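Local coordinates for cruciform cutting endonuclease 1, mitochondrial (Schizosaccharomyces pombe, PDB 1KCF), which resolves Holliday junctions in mitochondria as an endonuclease specific for four-way DNA junctions, cleaving at the point of strand exchange, at residues A[52-57]-A[71-76]; A[44-49]-A[117-122]; A[169-174]-A[239-244]. All coordinates share one frame; numbering follows the deposited sequence.

Contact 1. Residues A[52-57]-A[71-76]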
ATOM      1  N   PHE A  52      10.665   9.350  -9.484  1.00 42.64           N
ATOM      2  CA  PHE A  52       9.543   8.650 -10.090  1.00 41.00           C
ATOM      3  C   PHE A  52       9.765   8.767 -11.590  1.00 41.05           C
ATOM      4  O   PHE A  52       9.987   9.861 -12.104  1.00 41.37           O
ATOM      5  CB  PHE A  52       8.229   9.336  -9.701  1.00 41.40           C
ATOM      6  CG  PHE A  52       7.000   8.693 -10.291  1.00 41.62           C
ATOM      7  CD1 PHE A  52       6.423   7.580  -9.689  1.00 43.13           C
ATOM      8  CD2 PHE A  52       6.416   9.209 -11.440  1.00 40.90           C
ATOM      9  CE1 PHE A  52       5.277   6.991 -10.227  1.00 46.69           C
ATOM     10  CE2 PHE A  52       5.274   8.630 -11.986  1.00 42.68           C
ATOM     11  CZ  PHE A  52       4.701   7.520 -11.379  1.00 44.35           C
ATOM     12  N   SER A  53       9.730   7.648 -12.296  1.00 40.70           N
ATOM     13  CA  SER A  53       9.929   7.692 -13.734  1.00 41.20           C
ATOM     14  C   SER A  53       8.784   6.988 -14.451  1.00 40.68           C
ATOM     15  O   SER A  53       8.226   6.024 -13.938  1.00 41.05           O
ATOM     16  CB  SER A  53      11.256   7.035 -14.110  1.00 40.75           C
ATOM     17  OG  SER A  53      11.496   7.153 -15.501  1.00 44.27           O
ATOM     18  N   TYR A  54       8.437   7.479 -15.634  1.00 41.45           N
ATOM     19  CA  TYR A  54       7.358   6.883 -16.410  1.00 40.39           C
ATOM     20  C   TYR A  54       7.618   7.051 -17.900  1.00 40.46           C
ATOM     21  O   TYR A  54       8.303   7.984 -18.324  1.00 40.82           O
ATOM     22  CB  TYR A  54       6.020   7.535 -16.038  1.00 39.34           C
ATOM     23  CG  TYR A  54       5.883   8.970 -16.498  1.00 41.00           C
ATOM     24  CD1 TYR A  54       5.497   9.269 -17.805  1.00 41.44           C
ATOM     25  CD2 TYR A  54       6.160  10.032 -15.633  1.00 39.64           C
ATOM     26  CE1 TYR A  54       5.391  10.585 -18.245  1.00 41.27           C
ATOM     27  CE2 TYR A  54       6.057  11.353 -16.062  1.00 41.35           C
ATOM     28  CZ  TYR A  54       5.670  11.623 -17.371  1.00 44.14           C
ATOM     29  OH  TYR A  54       5.562  12.926 -17.812  1.00 43.93           O
ATOM     30  N   CYS A  55       7.079   6.127 -18.686  1.00 40.85           N
ATOM     31  CA  CYS A  55       7.210   6.165 -20.138  1.00 40.14           C
ATOM     32  C   CYS A  55       5.852   5.738 -20.687  1.00 39.76           C
ATOM     33  O   CYS A  55       5.375   4.638 -20.400  1.00 39.85           O
ATOM     34  CB  CYS A  55       8.304   5.198 -20.611  1.00 40.35           C
ATOM     35  SG  CYS A  55       8.739   5.331 -22.386  1.00 42.28           S
ATOM     36  N   PHE A  56       5.220   6.619 -21.451  1.00 38.73           N
ATOM     37  CA  PHE A  56       3.911   6.332 -22.028  1.00 38.51           C
ATOM     38  C   PHE A  56       4.139   6.102 -23.518  1.00 39.90           C
ATOM     39  O   PHE A  56       4.605   6.995 -24.224  1.00 38.13           O
ATOM     40  CB  PHE A  56       2.973   7.522 -21.780  1.00 38.91           C
ATOM     41  CG  PHE A  56       1.547   7.287 -22.206  1.00 38.74           C
ATOM     42  CD1 PHE A  56       0.862   6.145 -21.809  1.00 37.49           C
ATOM     43  CD2 PHE A  56       0.878   8.230 -22.984  1.00 41.78           C
ATOM     44  CE1 PHE A  56      -0.465   5.939 -22.180  1.00 38.54           C
ATOM     45  CE2 PHE A  56      -0.452   8.034 -23.360  1.00 40.10           C
ATOM     46  CZ  PHE A  56      -1.123   6.883 -22.955  1.00 40.83           C
ATOM     47  N   ALA A  57       3.825   4.898 -23.988  1.00 40.85           N
ATOM     48  CA  ALA A  57       4.048   4.557 -25.387  1.00 41.38           C
ATOM     49  C   ALA A  57       2.988   3.652 -26.007  1.00 43.11           C
ATOM     50  O   ALA A  57       2.110   3.138 -25.318  1.00 43.84           O
ATOM     51  CB  ALA A  57       5.409   3.906 -25.524  1.00 39.91           C
ATOM     52  N   SER A  71       9.434  10.848 -18.846  1.00 42.58           N
ATOM     53  CA  SER A  71      10.048  11.739 -17.871  1.00 43.94           C
ATOM     54  C   SER A  71      10.364  11.094 -16.523  1.00 44.22           C
ATOM     55  O   SER A  71       9.883  10.000 -16.202  1.00 45.43           O
ATOM     56  CB  SER A  71       9.128  12.949 -17.649  1.00 45.11           C
ATOM     57  OG  SER A  71       9.716  13.911 -16.795  1.00 45.99           O
ATOM     58  N   VAL A  72      11.191  11.790 -15.747  1.00 42.60           N
ATOM     59  CA  VAL A  72      11.579  11.369 -14.406  1.00 44.97           C
ATOM     60  C   VAL A  72      11.304  12.581 -13.525  1.00 46.56           C
ATOM     61  O   VAL A  72      11.765  13.685 -13.815  1.00 48.15           O
ATOM     62  CB  VAL A  72      13.069  10.996 -14.326  1.00 45.30           C
ATOM     63  CG1 VAL A  72      13.480  10.818 -12.882  1.00 44.90           C
ATOM     64  CG2 VAL A  72      13.314   9.706 -15.087  1.00 49.34           C
ATOM     65  N   GLU A  73      10.554  12.375 -12.452  1.00 46.54           N
ATOM     66  CA  GLU A  73      10.179  13.475 -11.580  1.00 48.85           C
ATOM     67  C   GLU A  73      10.530  13.259 -10.119  1.00 47.78           C
ATOM     68  O   GLU A  73      10.655  12.132  -9.655  1.00 48.38           O
ATOM     69  CB  GLU A  73       8.671  13.711 -11.689  1.00 49.51           C
ATOM     70  CG  GLU A  73       8.158  13.807 -13.115  1.00 53.11           C
ATOM     71  CD  GLU A  73       8.567  15.093 -13.795  1.00 54.54           C
ATOM     72  OE1 GLU A  73       8.340  15.215 -15.019  1.00 56.31           O
ATOM     73  OE2 GLU A  73       9.105  15.984 -13.104  1.00 56.20           O
ATOM     74  N   ASN A  74      10.684  14.366  -9.405  1.00 47.28           N
ATOM     75  CA  ASN A  74      10.974  14.337  -7.983  1.00 49.03           C
ATOM     76  C   ASN A  74       9.699  14.873  -7.352  1.00 49.44           C
ATOM     77  O   ASN A  74       9.457  16.078  -7.351  1.00 49.90           O
ATOM     78  CB  ASN A  74      12.163  15.241  -7.659  1.00 48.51           C
ATOM     79  CG  ASN A  74      12.541  15.203  -6.188  1.00 48.86           C
ATOM     80  OD1 ASN A  74      13.677  15.505  -5.822  1.00 48.64           O
ATOM     81  ND2 ASN A  74      11.589  14.836  -5.338  1.00 47.61           N
ATOM     82  N   LEU A  75       8.879  13.959  -6.838  1.00 50.25           N
ATOM     83  CA  LEU A  75       7.596  14.299  -6.234  1.00 52.42           C
ATOM     84  C   LEU A  75       7.688  15.132  -4.954  1.00 54.45           C
ATOM     85  O   LEU A  75       6.674  15.434  -4.330  1.00 53.87           O
ATOM     86  CB  LEU A  75       6.808  13.009  -5.972  1.00 50.64           C
ATOM     87  CG  LEU A  75       6.703  12.054  -7.175  1.00 51.46           C
ATOM     88  CD1 LEU A  75       5.835  10.853  -6.822  1.00 50.44           C
ATOM     89  CD2 LEU A  75       6.116  12.794  -8.372  1.00 51.37           C
ATOM     90  N   THR A  76       8.902  15.508  -4.571  1.00 56.85           N
ATOM     91  CA  THR A  76       9.119  16.310  -3.370  1.00 60.28           C
ATOM     92  C   THR A  76       9.282  17.787  -3.722  1.00 61.20           C
ATOM     93  O   THR A  76       9.089  18.662  -2.877  1.00 61.82           O
ATOM     94  CB  THR A  76      10.378  15.831  -2.605  1.00 61.05           C
ATOM     95  OG1 THR A  76      10.101  14.574  -1.977  1.00 62.15           O
ATOM     96  CG2 THR A  76      10.788  16.840  -1.545  1.00 64.94           C
TER
HETATM   97  O   HOH W   1       5.956  14.812 -15.953  1.00 56.98           O

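Contact 2. Residues A[44-49]-A[117-122]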
ATOM      1  N   GLY A  44       4.386   2.790 -18.626  1.00 39.39           N
ATOM      2  CA  GLY A  44       5.376   2.103 -17.817  1.00 40.47           C
ATOM      3  C   GLY A  44       5.805   2.994 -16.668  1.00 41.68           C
ATOM      4  O   GLY A  44       6.187   4.143 -16.883  1.00 43.29           O
ATOM      5  N   ILE A  45       5.745   2.469 -15.448  1.00 43.57           N
ATOM      6  CA  ILE A  45       6.115   3.246 -14.272  1.00 44.90           C
ATOM      7  C   ILE A  45       7.201   2.622 -13.402  1.00 44.73           C
ATOM      8  O   ILE A  45       7.136   1.447 -13.038  1.00 43.95           O
ATOM      9  CB  ILE A  45       4.891   3.507 -13.381  1.00 47.08           C
ATOM     10  CG1 ILE A  45       3.876   4.365 -14.136  1.00 46.10           C
ATOM     11  CG2 ILE A  45       5.322   4.197 -12.094  1.00 50.36           C
ATOM     12  CD1 ILE A  45       2.583   4.573 -13.385  1.00 49.79           C
ATOM     13  N   ASP A  46       8.202   3.431 -13.084  1.00 44.70           N
ATOM     14  CA  ASP A  46       9.308   3.019 -12.230  1.00 45.34           C
ATOM     15  C   ASP A  46       9.059   3.686 -10.888  1.00 44.60           C
ATOM     16  O   ASP A  46       9.320   4.881 -10.733  1.00 44.09           O
ATOM     17  CB  ASP A  46      10.633   3.515 -12.798  1.00 48.97           C
ATOM     18  CG  ASP A  46      11.504   2.393 -13.287  1.00 49.80           C
ATOM     19  OD1 ASP A  46      11.688   1.417 -12.533  1.00 48.92           O
ATOM     20  OD2 ASP A  46      12.010   2.494 -14.424  1.00 58.07           O
ATOM     21  N   LEU A  47       8.548   2.920  -9.928  1.00 43.62           N
ATOM     22  CA  LEU A  47       8.230   3.457  -8.610  1.00 45.10           C
ATOM     23  C   LEU A  47       9.404   4.036  -7.834  1.00 44.91           C
ATOM     24  O   LEU A  47      10.420   3.371  -7.607  1.00 42.24           O
ATOM     25  CB  LEU A  47       7.540   2.399  -7.752  1.00 47.58           C
ATOM     26  CG  LEU A  47       6.140   1.978  -8.197  1.00 50.29           C
ATOM     27  CD1 LEU A  47       5.667   0.821  -7.335  1.00 50.38           C
ATOM     28  CD2 LEU A  47       5.193   3.161  -8.097  1.00 49.08           C
ATOM     29  N   GLY A  48       9.224   5.287  -7.426  1.00 43.02           N
ATOM     30  CA  GLY A  48      10.217   6.009  -6.658  1.00 42.23           C
ATOM     31  C   GLY A  48       9.545   7.305  -6.254  1.00 42.82           C
ATOM     32  O   GLY A  48       8.537   7.682  -6.849  1.00 43.74           O
ATOM     33  N   ILE A  49      10.070   7.987  -5.248  1.00 43.13           N
ATOM     34  CA  ILE A  49       9.462   9.243  -4.831  1.00 45.46           C
ATOM     35  C   ILE A  49      10.258  10.423  -5.376  1.00 46.09           C
ATOM     36  O   ILE A  49       9.705  11.295  -6.041  1.00 42.99           O
ATOM     37  CB  ILE A  49       9.359   9.321  -3.294  1.00 47.87           C
ATOM     38  CG1 ILE A  49       8.447   8.196  -2.795  1.00 49.65           C
ATOM     39  CG2 ILE A  49       8.800  10.673  -2.871  1.00 45.88           C
ATOM     40  CD1 ILE A  49       8.327   8.106  -1.290  1.00 55.20           C
ATOM     41  N   GLU A 117       6.853  -1.308 -11.766  1.00 41.88           N
ATOM     42  CA  GLU A 117       8.078  -1.955 -11.348  1.00 42.43           C
ATOM     43  C   GLU A 117       8.736  -0.991 -10.378  1.00 41.24           C
ATOM     44  O   GLU A 117       8.567   0.215 -10.496  1.00 41.89           O
ATOM     45  CB  GLU A 117       8.958  -2.191 -12.573  1.00 43.04           C
ATOM     46  CG  GLU A 117      10.200  -2.996 -12.342  1.00 46.11           C
ATOM     47  CD  GLU A 117      10.800  -3.494 -13.646  1.00 47.41           C
ATOM     48  OE1 GLU A 117      12.028  -3.360 -13.823  1.00 48.34           O
ATOM     49  OE2 GLU A 117      10.046  -4.023 -14.494  1.00 48.02           O
ATOM     50  N   ARG A 118       9.456  -1.512  -9.397  1.00 43.91           N
ATOM     51  CA  ARG A 118      10.131  -0.640  -8.442  1.00 46.52           C
ATOM     52  C   ARG A 118      11.381  -0.089  -9.105  1.00 44.84           C
ATOM     53  O   ARG A 118      12.040  -0.785  -9.877  1.00 44.15           O
ATOM     54  CB  ARG A 118      10.544  -1.409  -7.185  1.00 49.45           C
ATOM     55  CG  ARG A 118       9.418  -1.764  -6.237  1.00 53.61           C
ATOM     56  CD  ARG A 118       9.959  -2.565  -5.054  1.00 56.47           C
ATOM     57  NE  ARG A 118       8.926  -2.865  -4.067  1.00 61.26           N
ATOM     58  CZ  ARG A 118       7.881  -3.658  -4.288  1.00 63.45           C
ATOM     59  NH1 ARG A 118       7.722  -4.242  -5.471  1.00 63.41           N
ATOM     60  NH2 ARG A 118       6.988  -3.856  -3.327  1.00 65.22           N
ATOM     61  N   GLN A 119      11.705   1.162  -8.813  1.00 44.37           N
ATOM     62  CA  GLN A 119      12.901   1.757  -9.380  1.00 45.39           C
ATOM     63  C   GLN A 119      14.093   1.000  -8.797  1.00 44.55           C
ATOM     64  O   GLN A 119      13.969   0.335  -7.766  1.00 42.22           O
ATOM     65  CB  GLN A 119      12.991   3.239  -9.005  1.00 48.69           C
ATOM     66  CG  GLN A 119      14.256   3.918  -9.500  1.00 53.23           C
ATOM     67  CD  GLN A 119      14.306   4.040 -11.011  1.00 55.38           C
ATOM     68  OE1 GLN A 119      13.577   4.837 -11.602  1.00 58.37           O
ATOM     69  NE2 GLN A 119      15.164   3.245 -11.646  1.00 56.94           N
ATOM     70  N   ARG A 120      15.235   1.071  -9.469  1.00 43.33           N
ATOM     71  CA  ARG A 120      16.430   0.403  -8.970  1.00 45.78           C
ATOM     72  C   ARG A 120      16.921   1.180  -7.749  1.00 44.69           C
ATOM     73  O   ARG A 120      17.002   2.403  -7.782  1.00 45.38           O
ATOM     74  CB  ARG A 120      17.507   0.389 -10.044  1.00 47.21           C
ATOM     75  N   TYR A 121      17.230   0.477  -6.668  1.00 44.20           N
ATOM     76  CA  TYR A 121      17.723   1.145  -5.467  1.00 45.67           C
ATOM     77  C   TYR A 121      19.118   1.749  -5.682  1.00 44.01           C
ATOM     78  O   TYR A 121      19.953   1.171  -6.378  1.00 42.90           O
ATOM     79  CB  TYR A 121      17.795   0.166  -4.291  1.00 42.57           C
ATOM     80  CG  TYR A 121      18.438   0.764  -3.055  1.00 43.61           C
ATOM     81  CD1 TYR A 121      17.735   1.654  -2.238  1.00 43.69           C
ATOM     82  CD2 TYR A 121      19.759   0.462  -2.717  1.00 43.15           C
ATOM     83  CE1 TYR A 121      18.336   2.229  -1.116  1.00 42.17           C
ATOM     84  CE2 TYR A 121      20.371   1.031  -1.598  1.00 39.48           C
ATOM     85  CZ  TYR A 121      19.655   1.912  -0.801  1.00 43.91           C
ATOM     86  OH  TYR A 121      20.249   2.471   0.308  1.00 39.00           O
ATOM     87  N   ARG A 122      19.343   2.919  -5.091  1.00 42.80           N
ATOM     88  CA  ARG A 122      20.634   3.606  -5.146  1.00 43.79           C
ATOM     89  C   ARG A 122      20.942   4.049  -3.723  1.00 41.09           C
ATOM     90  O   ARG A 122      20.127   4.728  -3.107  1.00 38.69           O
ATOM     91  CB  ARG A 122      20.580   4.842  -6.040  1.00 48.53           C
ATOM     92  CG  ARG A 122      20.613   4.556  -7.512  1.00 54.70           C
ATOM     93  CD  ARG A 122      21.251   5.710  -8.263  1.00 58.78           C
ATOM     94  NE  ARG A 122      20.995   5.610  -9.696  1.00 65.96           N
ATOM     95  CZ  ARG A 122      19.834   5.924 -10.266  1.00 66.53           C
ATOM     96  NH1 ARG A 122      18.827   6.364  -9.522  1.00 64.92           N
ATOM     97  NH2 ARG A 122      19.680   5.794 -11.578  1.00 66.35           N
TER

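Contact 3. Residues A[169-174]-A[239-244]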
ATOM      1  N   LYS A 169      14.008  -8.309 -13.039  1.00 53.59           N
ATOM      2  CA  LYS A 169      14.807  -9.388 -13.616  1.00 54.33           C
ATOM      3  C   LYS A 169      14.374  -9.690 -15.047  1.00 53.27           C
ATOM      4  O   LYS A 169      15.203  -9.751 -15.953  1.00 53.16           O
ATOM      5  CB  LYS A 169      14.697 -10.646 -12.756  1.00 54.15           C
ATOM      6  N   SER A 170      13.076  -9.874 -15.249  1.00 52.71           N
ATOM      7  CA  SER A 170      12.555 -10.165 -16.580  1.00 54.00           C
ATOM      8  C   SER A 170      12.885  -9.054 -17.573  1.00 52.42           C
ATOM      9  O   SER A 170      13.244  -9.321 -18.720  1.00 52.21           O
ATOM     10  CB  SER A 170      11.040 -10.368 -16.523  1.00 55.56           C
ATOM     11  OG  SER A 170      10.711 -11.487 -15.717  1.00 62.03           O
ATOM     12  N   THR A 171      12.756  -7.806 -17.132  1.00 51.46           N
ATOM     13  CA  THR A 171      13.041  -6.665 -17.991  1.00 50.71           C
ATOM     14  C   THR A 171      14.509  -6.653 -18.404  1.00 52.07           C
ATOM     15  O   THR A 171      14.831  -6.675 -19.590  1.00 49.98           O
ATOM     16  CB  THR A 171      12.709  -5.340 -17.274  1.00 49.76           C
ATOM     17  OG1 THR A 171      11.315  -5.310 -16.947  1.00 49.98           O
ATOM     18  CG2 THR A 171      13.035  -4.153 -18.163  1.00 50.50           C
ATOM     19  N   TYR A 172      15.392  -6.631 -17.411  1.00 54.97           N
ATOM     20  CA  TYR A 172      16.837  -6.601 -17.635  1.00 56.87           C
ATOM     21  C   TYR A 172      17.365  -7.855 -18.326  1.00 57.08           C
ATOM     22  O   TYR A 172      18.165  -7.772 -19.261  1.00 58.17           O
ATOM     23  CB  TYR A 172      17.549  -6.415 -16.297  1.00 57.91           C
ATOM     24  CG  TYR A 172      17.120  -5.169 -15.555  1.00 60.52           C
ATOM     25  CD1 TYR A 172      17.005  -5.171 -14.165  1.00 61.22           C
ATOM     26  CD2 TYR A 172      16.849  -3.982 -16.238  1.00 61.26           C
ATOM     27  CE1 TYR A 172      16.630  -4.024 -13.472  1.00 62.12           C
ATOM     28  CE2 TYR A 172      16.477  -2.823 -15.555  1.00 60.60           C
ATOM     29  CZ  TYR A 172      16.370  -2.853 -14.172  1.00 60.91           C
ATOM     30  OH  TYR A 172      16.019  -1.715 -13.482  1.00 59.30           O
ATOM     31  N   SER A 173      16.926  -9.015 -17.849  1.00 56.06           N
ATOM     32  CA  SER A 173      17.348 -10.287 -18.421  1.00 55.32           C
ATOM     33  C   SER A 173      17.007 -10.295 -19.899  1.00 54.53           C
ATOM     34  O   SER A 173      17.790 -10.754 -20.734  1.00 55.74           O
ATOM     35  CB  SER A 173      16.629 -11.444 -17.718  1.00 57.64           C
ATOM     36  OG  SER A 173      16.679 -12.631 -18.490  1.00 59.75           O
ATOM     37  N   TYR A 174      15.827  -9.777 -20.216  1.00 51.53           N
ATOM     38  CA  TYR A 174      15.375  -9.715 -21.591  1.00 49.32           C
ATOM     39  C   TYR A 174      16.313  -8.894 -22.471  1.00 48.84           C
ATOM     40  O   TYR A 174      16.805  -9.378 -23.495  1.00 49.10           O
ATOM     41  CB  TYR A 174      13.971  -9.111 -21.669  1.00 46.69           C
ATOM     42  CG  TYR A 174      13.555  -8.790 -23.086  1.00 46.06           C
ATOM     43  CD1 TYR A 174      13.238  -9.806 -23.995  1.00 45.34           C
ATOM     44  CD2 TYR A 174      13.534  -7.475 -23.537  1.00 42.84           C
ATOM     45  CE1 TYR A 174      12.917  -9.511 -25.322  1.00 45.23           C
ATOM     46  CE2 TYR A 174      13.217  -7.169 -24.854  1.00 44.10           C
ATOM     47  CZ  TYR A 174      12.911  -8.186 -25.742  1.00 46.12           C
ATOM     48  OH  TYR A 174      12.611  -7.865 -27.048  1.00 46.89           O
ATOM     49  N   MET A 239       6.154  -4.417 -24.337  1.00 44.83           N
ATOM     50  CA  MET A 239       5.430  -4.366 -25.595  1.00 47.90           C
ATOM     51  C   MET A 239       5.992  -5.373 -26.585  1.00 48.11           C
ATOM     52  O   MET A 239       5.249  -5.955 -27.371  1.00 48.78           O
ATOM     53  CB  MET A 239       5.486  -2.957 -26.175  1.00 47.62           C
ATOM     54  CG  MET A 239       4.650  -1.963 -25.389  1.00 51.61           C
ATOM     55  SD  MET A 239       5.070  -0.253 -25.763  1.00 56.52           S
ATOM     56  CE  MET A 239       4.763  -0.219 -27.484  1.00 54.38           C
ATOM     57  N   ARG A 240       7.304  -5.588 -26.540  1.00 48.93           N
ATOM     58  CA  ARG A 240       7.925  -6.543 -27.440  1.00 49.85           C
ATOM     59  C   ARG A 240       7.548  -7.955 -27.024  1.00 50.38           C
ATOM     60  O   ARG A 240       7.379  -8.827 -27.878  1.00 51.31           O
ATOM     61  CB  ARG A 240       9.448  -6.374 -27.453  1.00 53.32           C
ATOM     62  CG  ARG A 240       9.905  -5.013 -27.972  1.00 60.14           C
ATOM     63  CD  ARG A 240      11.414  -4.967 -28.208  1.00 65.43           C
ATOM     64  NE  ARG A 240      11.801  -5.662 -29.434  1.00 70.49           N
ATOM     65  CZ  ARG A 240      13.055  -5.802 -29.855  1.00 72.31           C
ATOM     66  NH1 ARG A 240      14.057  -5.296 -29.150  1.00 74.06           N
ATOM     67  NH2 ARG A 240      13.308  -6.448 -30.984  1.00 75.81           N
ATOM     68  N   TRP A 241       7.406  -8.186 -25.719  1.00 48.36           N
ATOM     69  CA  TRP A 241       7.023  -9.511 -25.240  1.00 47.03           C
ATOM     70  C   TRP A 241       5.670  -9.867 -25.820  1.00 46.71           C
ATOM     71  O   TRP A 241       5.465 -10.976 -26.309  1.00 46.83           O
ATOM     72  CB  TRP A 241       6.912  -9.561 -23.713  1.00 46.10           C
ATOM     73  CG  TRP A 241       8.186  -9.314 -22.980  1.00 45.54           C
ATOM     74  CD1 TRP A 241       9.451  -9.419 -23.475  1.00 44.11           C
ATOM     75  CD2 TRP A 241       8.320  -8.924 -21.607  1.00 44.93           C
ATOM     76  NE1 TRP A 241      10.367  -9.117 -22.497  1.00 44.60           N
ATOM     77  CE2 TRP A 241       9.702  -8.808 -21.340  1.00 43.94           C
ATOM     78  CE3 TRP A 241       7.408  -8.662 -20.576  1.00 45.08           C
ATOM     79  CZ2 TRP A 241      10.196  -8.438 -20.081  1.00 42.10           C
ATOM     80  CZ3 TRP A 241       7.901  -8.293 -19.321  1.00 42.67           C
ATOM     81  CH2 TRP A 241       9.282  -8.186 -19.090  1.00 41.82           C
ATOM     82  N   GLN A 242       4.743  -8.916 -25.759  1.00 47.41           N
ATOM     83  CA  GLN A 242       3.397  -9.138 -26.265  1.00 49.15           C
ATOM     84  C   GLN A 242       3.425  -9.422 -27.762  1.00 50.87           C
ATOM     85  O   GLN A 242       2.627 -10.213 -28.267  1.00 52.36           O
ATOM     86  CB  GLN A 242       2.509  -7.919 -25.982  1.00 47.72           C
ATOM     87  CG  GLN A 242       2.538  -7.432 -24.537  1.00 46.25           C
ATOM     88  CD  GLN A 242       2.516  -8.568 -23.532  1.00 47.20           C
ATOM     89  OE1 GLN A 242       1.632  -9.428 -23.568  1.00 49.32           O
ATOM     90  NE2 GLN A 242       3.491  -8.577 -22.625  1.00 41.27           N
ATOM     91  N   ALA A 243       4.343  -8.771 -28.469  1.00 50.60           N
ATOM     92  CA  ALA A 243       4.475  -8.969 -29.905  1.00 52.15           C
ATOM     93  C   ALA A 243       4.964 -10.389 -30.159  1.00 52.82           C
ATOM     94  O   ALA A 243       4.402 -11.114 -30.981  1.00 54.37           O
ATOM     95  CB  ALA A 243       5.459  -7.960 -30.489  1.00 50.94           C
ATOM     96  N   GLN A 244       6.013 -10.783 -29.445  1.00 53.01           N
ATOM     97  CA  GLN A 244       6.568 -12.119 -29.590  1.00 54.31           C
ATOM     98  C   GLN A 244       5.548 -13.181 -29.215  1.00 53.94           C
ATOM     99  O   GLN A 244       5.560 -14.278 -29.766  1.00 55.28           O
ATOM    100  CB  GLN A 244       7.812 -12.277 -28.721  1.00 56.54           C
ATOM    101  CG  GLN A 244       9.006 -11.471 -29.193  1.00 61.91           C
ATOM    102  CD  GLN A 244      10.207 -12.344 -29.505  1.00 64.90           C
ATOM    103  OE1 GLN A 244      10.168 -13.175 -30.415  1.00 65.77           O
ATOM    104  NE2 GLN A 244      11.285 -12.161 -28.747  1.00 66.19           N
TER

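Contact 1. Residues A[52-57]-A[71-76]
Residues 52-57 and 71-73 run antiparallel, their short axes at 161°, and the packing is tightest where S53 faces V72 in a non-hydrogen-bonded pair. V72 CG2 rests 3.2 Å from S53 OG. Serine suits the place because its hydroxyl also bonds outward to S231 OG and the carbonyl of D227, so helix 224-253 covers this face. On each side of this pair lies a hydrogen-bonded one. S71 N gives a nearly straight bond to Y54 O (3.1 Å) and Y54 N returns one to S71 O (3.0 Å); E73 N reaches F52 O nearly along its C=O axis, whereas F52 N to E73 O is weak. This hairpin of strands 52-59 and 65-73 is part of the antiparallel half of the RNase H-like sheet of the RuvC resolvase family. On the face of F52 and Y54, apolar bulk meets helix 91-109: F52 CB sits 4.0 Å from L75 CG, and its ring leads on to L101 and L105. Y54 CG takes the crowded position between backbone N and carbonyl carbon (chi1 70°), which swings the ring over S71, with Y54 OH 3.6 Å from S71 CB. The looser, wetter side lies at the hydroxyl of Y54 and the carboxylate of E73. A water at the ring's edge lies 2.7 Å from Y54 OH and donates to E73 OE1. S71 OG also donates to E73 OE1 (2.6 Å), from above the carboxylate plane. Glutamate suits this margin: bent at chi2, it returns OE1 to S71 and leaves OE2 for G80 N.

Contact 2. Residues A[44-49]-A[117-122]
D46, L47 and Q119 bury the most surface where strand 42-47 lies parallel to strand 113-118. L47 is gripped through its backbone: L47 N donates to E117 O (2.8 Å), and L47 O accepts from Q119 N (2.8 Å) in the carbonyl plane, on a lone pair. Its apolar side chain goes to the face covered by helix 128-151, near L142, while D46 faces the other way with E117. Q119 bends at chi2 (68°) and lays its amide obliquely over the D46 carboxylate, the two planes 24° apart, with Q119 OE1 3.4 Å from D46 CB. A flat, uncharged group suits a place beside an acid, though Q119 OE1 is buried without a partner in the model. An alanine here would remove the stacked amide and would probably leave D46 less well covered and its orientation less restricted. D46 OD1 also lies 5.0 Å from E117 OE1, whose sister OE2 is bonded to T171 OG1. D46 OD2 is close to D230 OD2, and without a cation this crowding of like charges would probably raise the pKa of one acid. Carboxylates gathered at the end of the first strand, where D46 and D230 are assigned as Mg2+ ligands, are typical of the RNase H-like nuclease site.

Contact 3. Residues A[169-174]-A[239-244]
W241 drives its five-membered ring edge-on into the face of Y174, a T-shaped pair with planes at 88° and centroids 4.6 Å apart. W241 NE1 stands over one face of the phenol, toward its rim, 3.3 Å from Y174 CG. Its N-H points at the ring near CG, consistent with a polar N-H to pi contact, which suits tryptophan at a buried place: the indole fills space and its one donor finds an aromatic cloud. Farther along the same edge, on the six-membered ring, W241 CZ2 lies 3.5 Å from S170 O, near the indole plane. W241 CH2 touches S170 CB at 3.8 Å, and serine's small side chain suits the close approach of the six-membered ring. At the other end of Y174, the hydroxyl sits over one face of the R240 guanidinium, with Y174 OH 3.3 Å from R240 CD and the ring and guanidinium planes at right angles; the angle is too poor for Y174 OH and R240 NE to bond.

Y174 reaches W241 because its CG stands anti to the backbone N (chi1 169°), sending the ring across to the other helix, and Y174 N bonds to S170 O, the carbonyl beside the indole edge. S170 OG is held by S167 OG, and T171 OG1, engaged by E117, passes the indole 4.1 Å from W241 CH2.

Here helix 168-179 meets helix 224-253 at 76°, with the short axes 12.2 Å apart, a wide separation bridged by the aromatic pair. Farther out, R240 also touches W175 and V178, M239 and A243 reach Q59 of strand 52-59, and S173 and Q244 meet helix 6-15 in the N-terminal SAP region.

In the fold
Contacts 1 and 2 belong to one sheet, their centres about 9 Å apart, for strands 42-47 and 52-59 are neighbours: S53 O to D46 N is 2.7 Å, a probable hydrogen bond. Contact 3 lies about 17 Å from contact 2 and about 21 Å from contact 1, centre to centre, with contacts 1 and 3 on opposite sides of the chain's centre. Contacts 1 and 2 border the Mg2+ site: the side chains of D46 and D230 are about 3 Å apart, and that of S53 about 4 Å from D46. Contact 3 approaches it through Y172, whose OH bonds to D230 OD1, and T171, whose tie to E117 joins contacts 2 and 3.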